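Local coordinates for alcohol dehydrogenase (Escherichia coli, PDB 5VM2), which probably oxidises the alcohol group of a still unidentified substrate with NAD or NADP as acceptor, as a zinc-containing dehydrogenase, and is involved in membrane biogenesis, at residues K32-G37 / A68-A73; P83-N88 / T136-D141; I172-A177 / F242-S247. All coordinates share one frame; numbering follows the deposited sequence.

The three contacts follow one another along the chain, neither nesting nor crossing. Interaction 1 closes a loop of 30 residues that includes helix 41-48 and the magnesium ligands His65 and Glu66. Interaction 2 then closes a longer loop, which holds the four zinc-binding cysteines Cys95, Cys98, Cys101 and Cys109. These two contacts share one mixed sheet: residues 68-73 and 83-88 lie on neighbouring strands, joined where Val71 N meets Asp85 O at 2.7 Å. Interaction 3 lies on the other side of the chain's centre, about 31 Å from interaction 1 between centres. It brackets two intervening strands, 195-200 and 216-219, and belongs to a separate parallel sheet.

Interaction 1. Residues K32-G37 / A68-A73; sequences KVEYVG and AGTVVA
Lys32 to Tyr35 run antiparallel to Ala68 to Thr70, with the short strand segments 162° apart in direction and a one-residue shift of register between Val33 and Tyr35. Lys32 and Thr70 form a hydrogen-bonded pair, Lys32 N reaching Thr70 O at 2.8 Å while Thr70 N returns a longer bond to Lys32 O. At the shift, Ala68 O takes a nearly straight bond from Glu34 N at 3.0 Å and a weak one from Tyr35 N. In the non-hydrogen-bonded pair of Val33 and Gly69, the backbones come close enough for Gly69 CA to lie 3.3 Å from Lys32 O as a CA-H...O contact.

The extra residue turns the Glu34 side chain toward the other strand. With CG beside its own backbone N (chi1 -51°) and the chain extended beyond, Glu34 passes over Gly69, its CG 3.6 Å from Gly69 CA. Its carboxylate crosses Thr70 at a slant: Thr70 OG1 donates to Glu34 OE2 at a short 2.5 Å, nearly in line with the C-O bond. Thr145 OG1, at the start of helix 145-163, holds OE1, so the carboxylate is gripped at both oxygens. Farther along, Val72 CG2 rests against Lys32 CB at 3.8 Å. The arrangement is a classic beta bulge, Glu34 and Tyr35 both opposite Ala68, within the GroES-like domain of zinc-containing alcohol dehydrogenases.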
loop_
_atom_site.group_PDB
_atom_site.type_symbol
_atom_site.label_atom_id
_atom_site.label_comp_id
_atom_site.label_asym_id
_atom_site.label_seq_id
_atom_site.Cartn_x
_atom_site.Cartn_y
_atom_site.Cartn_z
ATOM N N LYS A 32 -7.770 -0.509 -19.848
ATOM C CA LYS A 32 -6.704 -1.410 -20.264
ATOM C C LYS A 32 -5.568 -1.269 -19.257
ATOM O O LYS A 32 -4.930 -0.214 -19.181
ATOM C CB LYS A 32 -6.242 -1.081 -21.680
ATOM C CG LYS A 32 -5.339 -2.126 -22.307
ATOM C CD LYS A 32 -5.100 -1.826 -23.781
ATOM C CE LYS A 32 -4.525 -3.031 -24.507
ATOM N NZ LYS A 32 -3.206 -3.435 -23.945
ATOM N N VAL A 33 -5.329 -2.321 -18.473
ATOM C CA VAL A 33 -4.314 -2.259 -17.425
ATOM C C VAL A 33 -2.936 -2.138 -18.056
ATOM O O VAL A 33 -2.608 -2.847 -19.017
ATOM C CB VAL A 33 -4.390 -3.492 -16.514
ATOM C CG1 VAL A 33 -3.604 -3.248 -15.238
ATOM C CG2 VAL A 33 -5.829 -3.826 -16.188
ATOM N N GLU A 34 -2.118 -1.242 -17.510
ATOM C CA GLU A 34 -0.756 -1.024 -17.977
ATOM C C GLU A 34 0.294 -1.417 -16.956
ATOM O O GLU A 34 1.349 -1.932 -17.333
ATOM C CB GLU A 34 -0.559 0.445 -18.358
ATOM C CG GLU A 34 -1.616 0.980 -19.304
ATOM C CD GLU A 34 -1.264 2.348 -19.838
ATOM O OE1 GLU A 34 -0.098 2.763 -19.674
ATOM O OE2 GLU A 34 -2.151 3.007 -20.420
ATOM N N TYR A 35 0.036 -1.183 -15.669
ATOM C CA TYR A 35 0.969 -1.563 -14.620
ATOM C C TYR A 35 0.192 -2.123 -13.440
ATOM O O TYR A 35 -0.937 -1.708 -13.164
ATOM C CB TYR A 35 1.839 -0.376 -14.172
ATOM C CG TYR A 35 2.870 0.033 -15.196
ATOM C CD1 TYR A 35 4.128 -0.561 -15.220
ATOM C CD2 TYR A 35 2.585 1.001 -16.150
ATOM C CE1 TYR A 35 5.075 -0.194 -16.161
ATOM C CE2 TYR A 35 3.525 1.372 -17.097
ATOM C CZ TYR A 35 4.766 0.772 -17.098
ATOM O OH TYR A 35 5.704 1.139 -18.036
ATOM N N VAL A 36 0.804 -3.087 -12.759
ATOM C CA VAL A 36 0.254 -3.666 -11.540
ATOM C C VAL A 36 1.380 -3.746 -10.524
ATOM O O VAL A 36 2.426 -4.343 -10.801
ATOM C CB VAL A 36 -0.363 -5.055 -11.775
ATOM C CG1 VAL A 36 -0.751 -5.689 -10.444
ATOM C CG2 VAL A 36 -1.574 -4.957 -12.691
ATOM N N GLY A 37 1.176 -3.136 -9.356
ATOM C CA GLY A 37 2.183 -3.187 -8.321
ATOM C C GLY A 37 2.217 -4.533 -7.628
ATOM O O GLY A 37 1.249 -5.287 -7.630
ATOM N N ALA A 68 -3.118 0.783 -12.680
ATOM C CA ALA A 68 -3.507 1.981 -13.408
ATOM C C ALA A 68 -3.489 1.651 -14.893
ATOM O O ALA A 68 -2.921 0.640 -15.314
ATOM C CB ALA A 68 -2.580 3.161 -13.101
ATOM N N GLY A 69 -4.122 2.511 -15.683
ATOM C CA GLY A 69 -4.196 2.272 -17.109
ATOM C C GLY A 69 -4.972 3.334 -17.852
ATOM O O GLY A 69 -5.074 4.472 -17.389
ATOM N N THR A 70 -5.534 2.969 -19.002
ATOM C CA THR A 70 -6.238 3.897 -19.873
ATOM C C THR A 70 -7.663 3.413 -20.094
ATOM O O THR A 70 -7.892 2.227 -20.348
ATOM C CB THR A 70 -5.523 4.043 -21.222
ATOM O OG1 THR A 70 -4.153 4.391 -20.998
ATOM C CG2 THR A 70 -6.176 5.127 -22.058
ATOM N N VAL A 71 -8.615 4.340 -19.992
ATOM C CA VAL A 71 -10.017 4.008 -20.204
ATOM C C VAL A 71 -10.237 3.614 -21.658
ATOM O O VAL A 71 -9.842 4.335 -22.582
ATOM C CB VAL A 71 -10.910 5.193 -19.808
ATOM C CG1 VAL A 71 -12.381 4.841 -20.001
ATOM C CG2 VAL A 71 -10.636 5.602 -18.369
ATOM N N VAL A 72 -10.867 2.462 -21.863
ATOM C CA VAL A 72 -11.191 1.999 -23.204
ATOM C C VAL A 72 -12.662 2.227 -23.534
ATOM O O VAL A 72 -12.993 2.684 -24.627
ATOM C CB VAL A 72 -10.808 0.511 -23.350
ATOM C CG1 VAL A 72 -11.537 -0.116 -24.526
ATOM C CG2 VAL A 72 -9.296 0.365 -23.505
ATOM N N ALA A 73 -13.563 1.962 -22.588
ATOM C CA ALA A 73 -14.982 2.238 -22.751
ATOM C C ALA A 73 -15.543 2.673 -21.405
ATOM O O ALA A 73 -14.902 2.516 -20.361
ATOM C CB ALA A 73 -15.737 1.017 -23.292
#

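Interaction 2. Residues P83-N88 / T136-D141; sequences PGDRVN and TYKLPD
A water molecule lies between Arg86 NH2, Lys138 NZ, Leu139 O and Asp141 OD1. It donates to Leu139 O at 2.9 Å and accepts weak bonds from Arg86 NH2 and Lys138 NZ; its very short approach to Asp141 OD1 is doubtful as measured. Arg86 NH2 also meets Pro140 O at the guanidinium edge, a weak bond because the N-H points well off the oxygen, whereas NH1 has a better partner in Met143 O. The chain of Arg86 is bent at chi3 (-55°), which swings the guanidinium round to these carbonyls.

Lys138 comes from the other strand and lays its methylenes over the backbone, with CD 3.2 Å from Arg86 O. Its ammonium ends in a long salt bridge with Asp85 OD1, an oxygen that Lys82 also engages. The backbones are joined by Leu139 N to Arg86 O at 2.9 Å, almost straight, and by backbone bonds in both directions between Asn88 and Tyr137.

Asn88 holds CG in the crowded position between its N and carbonyl carbon (chi1 65°). This brings the amide over the neighbouring strand, and with chi2 15° OD1 lies 3.3 Å from Tyr137 CB and ND2 3.7 Å from Leu139 CD2, while Gly148 O accepts from ND2. Thr136 CG2 packs against Val87 CB at 3.5 Å.

Firm backbone bonds thus fix the pairing, while the charged groups reach across it through weak, long or water-carried links; the like charges of Arg86 and Lys138, close to each other, are probably eased by carbonyl oxygens and nearby aspartates.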
loop_
_atom_site.group_PDB
_atom_site.type_symbol
_atom_site.label_atom_id
_atom_site.label_comp_id
_atom_site.label_asym_id
_atom_site.label_seq_id
_atom_site.Cartn_x
_atom_site.Cartn_y
_atom_site.Cartn_z
ATOM N N PRO A 83 -13.122 7.520 -23.190
ATOM C CA PRO A 83 -12.055 6.692 -23.770
ATOM C C PRO A 83 -10.801 7.510 -24.040
ATOM O O PRO A 83 -10.848 8.564 -24.678
ATOM C CB PRO A 83 -12.681 6.169 -25.067
ATOM C CG PRO A 83 -14.151 6.148 -24.781
ATOM C CD PRO A 83 -14.405 7.342 -23.900
ATOM N N GLY A 84 -9.671 7.010 -23.546
ATOM C CA GLY A 84 -8.392 7.669 -23.701
ATOM C C GLY A 84 -7.867 8.307 -22.439
ATOM O O GLY A 84 -6.689 8.681 -22.398
ATOM N N ASP A 85 -8.699 8.441 -21.412
ATOM C CA ASP A 85 -8.250 8.955 -20.129
ATOM C C ASP A 85 -7.318 7.951 -19.473
ATOM O O ASP A 85 -7.621 6.755 -19.420
ATOM C CB ASP A 85 -9.447 9.216 -19.214
ATOM C CG ASP A 85 -10.330 10.334 -19.708
ATOM O OD1 ASP A 85 -9.872 11.105 -20.574
ATOM O OD2 ASP A 85 -11.476 10.459 -19.220
ATOM N N ARG A 86 -6.185 8.434 -18.975
ATOM C CA ARG A 86 -5.310 7.625 -18.142
ATOM C C ARG A 86 -5.749 7.787 -16.695
ATOM O O ARG A 86 -5.914 8.912 -16.211
ATOM C CB ARG A 86 -3.849 8.038 -18.322
ATOM C CG ARG A 86 -3.391 8.011 -19.773
ATOM C CD ARG A 86 -1.949 8.491 -19.928
ATOM N NE ARG A 86 -1.754 9.817 -19.348
ATOM C CZ ARG A 86 -1.147 10.042 -18.186
ATOM N NH1 ARG A 86 -0.665 9.030 -17.479
ATOM N NH2 ARG A 86 -1.021 11.281 -17.730
ATOM N N VAL A 87 -5.959 6.660 -16.016
ATOM C CA VAL A 87 -6.554 6.653 -14.687
ATOM C C VAL A 87 -5.855 5.617 -13.816
ATOM O O VAL A 87 -5.171 4.716 -14.305
ATOM C CB VAL A 87 -8.071 6.340 -14.731
ATOM C CG1 VAL A 87 -8.833 7.404 -15.512
ATOM C CG2 VAL A 87 -8.304 4.960 -15.328
ATOM N N ASN A 88 -6.040 5.753 -12.509
ATOM C CA ASN A 88 -5.798 4.655 -11.587
ATOM C C ASN A 88 -7.113 4.312 -10.894
ATOM O O ASN A 88 -8.130 4.986 -11.077
ATOM C CB ASN A 88 -4.677 4.982 -10.588
ATOM C CG ASN A 88 -5.015 6.126 -9.637
ATOM O OD1 ASN A 88 -6.165 6.534 -9.495
ATOM N ND2 ASN A 88 -3.990 6.633 -8.959
ATOM N N THR A 136 -12.434 5.514 -9.380
ATOM C CA THR A 136 -11.418 5.687 -10.401
ATOM C C THR A 136 -11.030 7.160 -10.420
ATOM O O THR A 136 -11.868 8.034 -10.176
ATOM C CB THR A 136 -11.958 5.245 -11.767
ATOM O OG1 THR A 136 -12.295 3.854 -11.711
ATOM C CG2 THR A 136 -10.939 5.482 -12.876
ATOM N N TYR A 137 -9.759 7.410 -10.733
ATOM C CA TYR A 137 -9.214 8.759 -10.628
ATOM C C TYR A 137 -8.327 9.049 -11.828
ATOM O O TYR A 137 -7.433 8.262 -12.149
ATOM C CB TYR A 137 -8.415 8.935 -9.327
ATOM C CG TYR A 137 -9.213 8.605 -8.083
ATOM C CD1 TYR A 137 -9.350 7.288 -7.652
ATOM C CD2 TYR A 137 -9.846 9.603 -7.350
ATOM C CE1 TYR A 137 -10.089 6.976 -6.528
ATOM C CE2 TYR A 137 -10.585 9.299 -6.217
ATOM C CZ TYR A 137 -10.702 7.983 -5.814
ATOM O OH TYR A 137 -11.435 7.666 -4.691
ATOM N N LYS A 138 -8.570 10.180 -12.481
ATOM C CA LYS A 138 -7.757 10.544 -13.626
ATOM C C LYS A 138 -6.369 10.973 -13.165
ATOM O O LYS A 138 -6.216 11.674 -12.162
ATOM C CB LYS A 138 -8.426 11.670 -14.408
ATOM C CG LYS A 138 -7.473 12.527 -15.204
ATOM C CD LYS A 138 -7.161 11.848 -16.519
ATOM C CE LYS A 138 -6.834 12.828 -17.624
ATOM N NZ LYS A 138 -6.620 12.067 -18.858
ATOM N N LEU A 139 -5.370 10.539 -13.896
ATOM C CA LEU A 139 -4.011 10.936 -13.562
ATOM C C LEU A 139 -3.692 12.295 -14.184
ATOM O O LEU A 139 -4.094 12.568 -15.319
ATOM C CB LEU A 139 -3.013 9.897 -14.062
ATOM C CG LEU A 139 -3.263 8.466 -13.594
ATOM C CD1 LEU A 139 -2.341 7.500 -14.320
ATOM C CD2 LEU A 139 -3.081 8.367 -12.086
ATOM N N PRO A 140 -2.982 13.163 -13.462
ATOM C CA PRO A 140 -2.465 14.384 -14.087
ATOM C C PRO A 140 -1.599 14.040 -15.289
ATOM O O PRO A 140 -1.045 12.944 -15.399
ATOM C CB PRO A 140 -1.642 15.038 -12.970
ATOM C CG PRO A 140 -2.230 14.487 -11.696
ATOM C CD PRO A 140 -2.667 13.089 -12.027
ATOM N N ASP A 141 -1.492 15.003 -16.204
ATOM C CA ASP A 141 -0.726 14.769 -17.423
ATOM C C ASP A 141 0.731 14.428 -17.123
ATOM O O ASP A 141 1.348 13.656 -17.865
ATOM C CB ASP A 141 -0.815 15.990 -18.335
ATOM C CG ASP A 141 -2.187 16.144 -18.969
ATOM O OD1 ASP A 141 -3.042 15.251 -18.770
ATOM O OD2 ASP A 141 -2.412 17.154 -19.662
HETATM O O HOH W 1 -3.445 12.943 -18.093
#

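Interaction 3. Residues I172-A177 / F242-S247; sequences IIILGA and FETAGS
Phe242 reaches across to Ile172 and Ile174 from the strand beside theirs. Its CB lies 4.2 Å from Ile174 CG1, since both side chains rise from the same face of the sheet as a parallel bridge pair. CG stands beside the backbone N (chi1 -66°), and the ring leans back along the neighbouring strand toward its N-terminal end. CD1 lies 4.0 Å from Ile174 CG1, and the Ile172 CG2 methyl meets CD1 and CE1 alike at 3.7 Å, at the ring edge and in its plane, while the Ile172 CD1 methyl makes a looser contact with CE1. Thr184 and Cys188 of helix 179-190 and Ala164 also touch the Phe242 side chain.

The backbone keeps this register. Phe242 N donates to Ile173 O at 2.8 Å, and Leu175 N donates to Phe242 O at 2.7 Å, each nearly in line with the carbonyl bond, with Leu175 CB packed against that same Phe242 O.

As the pairing ends, Thr244 seizes Leu175 O twice. Thr244 N approaches it almost head-on at 3.0 Å, and OG1, placed between its own N and carbonyl carbon (chi1 72°), donates from above the carbonyl plane at 2.8 Å. The two bonds fix the last carbonyl of strand 171-175 just before Gly176, whose CA lies 4.3 Å from Ala245 CB. On the other face of the sheet Glu243 OE1 is bonded to Thr250 OG1 of helix 248-253.

Adjacent parallel strands, helix 179-190 on the Ile174-Phe242 face, helix 248-253 on the Leu175-Glu243 face and Gly176 opening a GxGxxG turn together fit the Rossmann fold, whose first strand and glycine-rich turn in relatives border the dinucleotide; here they probably do likewise.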
loop_
_atom_site.group_PDB
_atom_site.type_symbol
_atom_site.label_atom_id
_atom_site.label_comp_id
_atom_site.label_asym_id
_atom_site.label_seq_id
_atom_site.Cartn_x
_atom_site.Cartn_y
_atom_site.Cartn_z
ATOM N N ILE A 172 9.072 12.031 14.930
ATOM C CA ILE A 172 8.489 10.815 14.377
ATOM C C ILE A 172 9.566 9.746 14.240
ATOM O O ILE A 172 10.696 10.029 13.823
ATOM C CB ILE A 172 7.807 11.109 13.025
ATOM C CG1 ILE A 172 6.622 12.055 13.254
ATOM C CG2 ILE A 172 7.342 9.825 12.343
ATOM C CD1 ILE A 172 5.747 12.237 12.060
ATOM N N ILE A 173 9.212 8.519 14.621
ATOM C CA ILE A 173 10.034 7.336 14.398
ATOM C C ILE A 173 9.230 6.384 13.530
ATOM O O ILE A 173 8.090 6.045 13.866
ATOM C CB ILE A 173 10.436 6.651 15.710
ATOM C CG1 ILE A 173 11.305 7.577 16.563
ATOM C CG2 ILE A 173 11.174 5.355 15.409
ATOM C CD1 ILE A 173 11.608 7.024 17.939
ATOM N N ILE A 174 9.816 5.959 12.420
ATOM C CA ILE A 174 9.204 4.990 11.525
ATOM C C ILE A 174 10.007 3.700 11.614
ATOM O O ILE A 174 11.195 3.671 11.265
ATOM C CB ILE A 174 9.144 5.520 10.088
ATOM C CG1 ILE A 174 8.203 6.731 10.039
ATOM C CG2 ILE A 174 8.683 4.431 9.134
ATOM C CD1 ILE A 174 8.179 7.418 8.727
ATOM N N LEU A 175 9.368 2.638 12.099
ATOM C CA LEU A 175 10.000 1.326 12.189
ATOM C C LEU A 175 9.719 0.579 10.890
ATOM O O LEU A 175 8.589 0.142 10.643
ATOM C CB LEU A 175 9.484 0.558 13.401
ATOM C CG LEU A 175 9.682 1.238 14.761
ATOM C CD1 LEU A 175 9.131 0.361 15.878
ATOM C CD2 LEU A 175 11.146 1.570 15.007
ATOM N N GLY A 176 10.740 0.457 10.048
ATOM C CA GLY A 176 10.580 -0.199 8.768
ATOM C C GLY A 176 10.783 0.758 7.615
ATOM O O GLY A 176 10.143 1.812 7.548
ATOM N N ALA A 177 11.690 0.408 6.710
ATOM C CA ALA A 177 11.961 1.195 5.516
ATOM C C ALA A 177 11.698 0.378 4.255
ATOM O O ALA A 177 12.339 0.591 3.220
ATOM C CB ALA A 177 13.391 1.733 5.532
ATOM N N PHE A 242 5.491 4.953 14.080
ATOM C CA PHE A 242 4.833 4.139 13.073
ATOM C C PHE A 242 5.515 2.780 13.018
ATOM O O PHE A 242 6.742 2.701 12.888
ATOM C CB PHE A 242 4.894 4.800 11.695
ATOM C CG PHE A 242 4.113 6.069 11.592
ATOM C CD1 PHE A 242 4.712 7.290 11.880
ATOM C CD2 PHE A 242 2.784 6.047 11.211
ATOM C CE1 PHE A 242 3.992 8.476 11.781
ATOM C CE2 PHE A 242 2.057 7.225 11.115
ATOM C CZ PHE A 242 2.664 8.441 11.401
ATOM N N GLU A 243 4.724 1.719 13.127
ATOM C CA GLU A 243 5.196 0.362 12.892
ATOM C C GLU A 243 4.710 -0.068 11.513
ATOM O O GLU A 243 3.501 -0.140 11.271
ATOM C CB GLU A 243 4.696 -0.588 13.978
ATOM C CG GLU A 243 5.492 -1.873 14.088
ATOM C CD GLU A 243 5.198 -2.834 12.956
ATOM O OE1 GLU A 243 6.142 -3.496 12.481
ATOM O OE2 GLU A 243 4.024 -2.923 12.539
ATOM N N THR A 244 5.650 -0.332 10.603
ATOM C CA THR A 244 5.315 -0.550 9.203
ATOM C C THR A 244 5.853 -1.850 8.625
ATOM O O THR A 244 5.438 -2.223 7.523
ATOM C CB THR A 244 5.828 0.612 8.335
ATOM O OG1 THR A 244 7.256 0.537 8.232
ATOM C CG2 THR A 244 5.443 1.956 8.934
ATOM N N ALA A 245 6.757 -2.543 9.316
ATOM C CA ALA A 245 7.319 -3.780 8.791
ATOM C C ALA A 245 6.442 -4.993 9.068
ATOM O O ALA A 245 6.615 -6.027 8.413
ATOM C CB ALA A 245 8.716 -4.016 9.374
ATOM N N GLY A 246 5.509 -4.891 10.010
ATOM C CA GLY A 246 4.695 -6.033 10.370
ATOM C C GLY A 246 5.437 -7.133 11.092
ATOM O O GLY A 246 4.988 -8.282 11.081
ATOM N N SER A 247 6.564 -6.814 11.721
ATOM C CA SER A 247 7.378 -7.794 12.421
ATOM C C SER A 247 7.123 -7.726 13.922
ATOM O O SER A 247 6.633 -6.724 14.451
ATOM C CB SER A 247 8.866 -7.575 12.132
ATOM O OG SER A 247 9.238 -6.224 12.351
#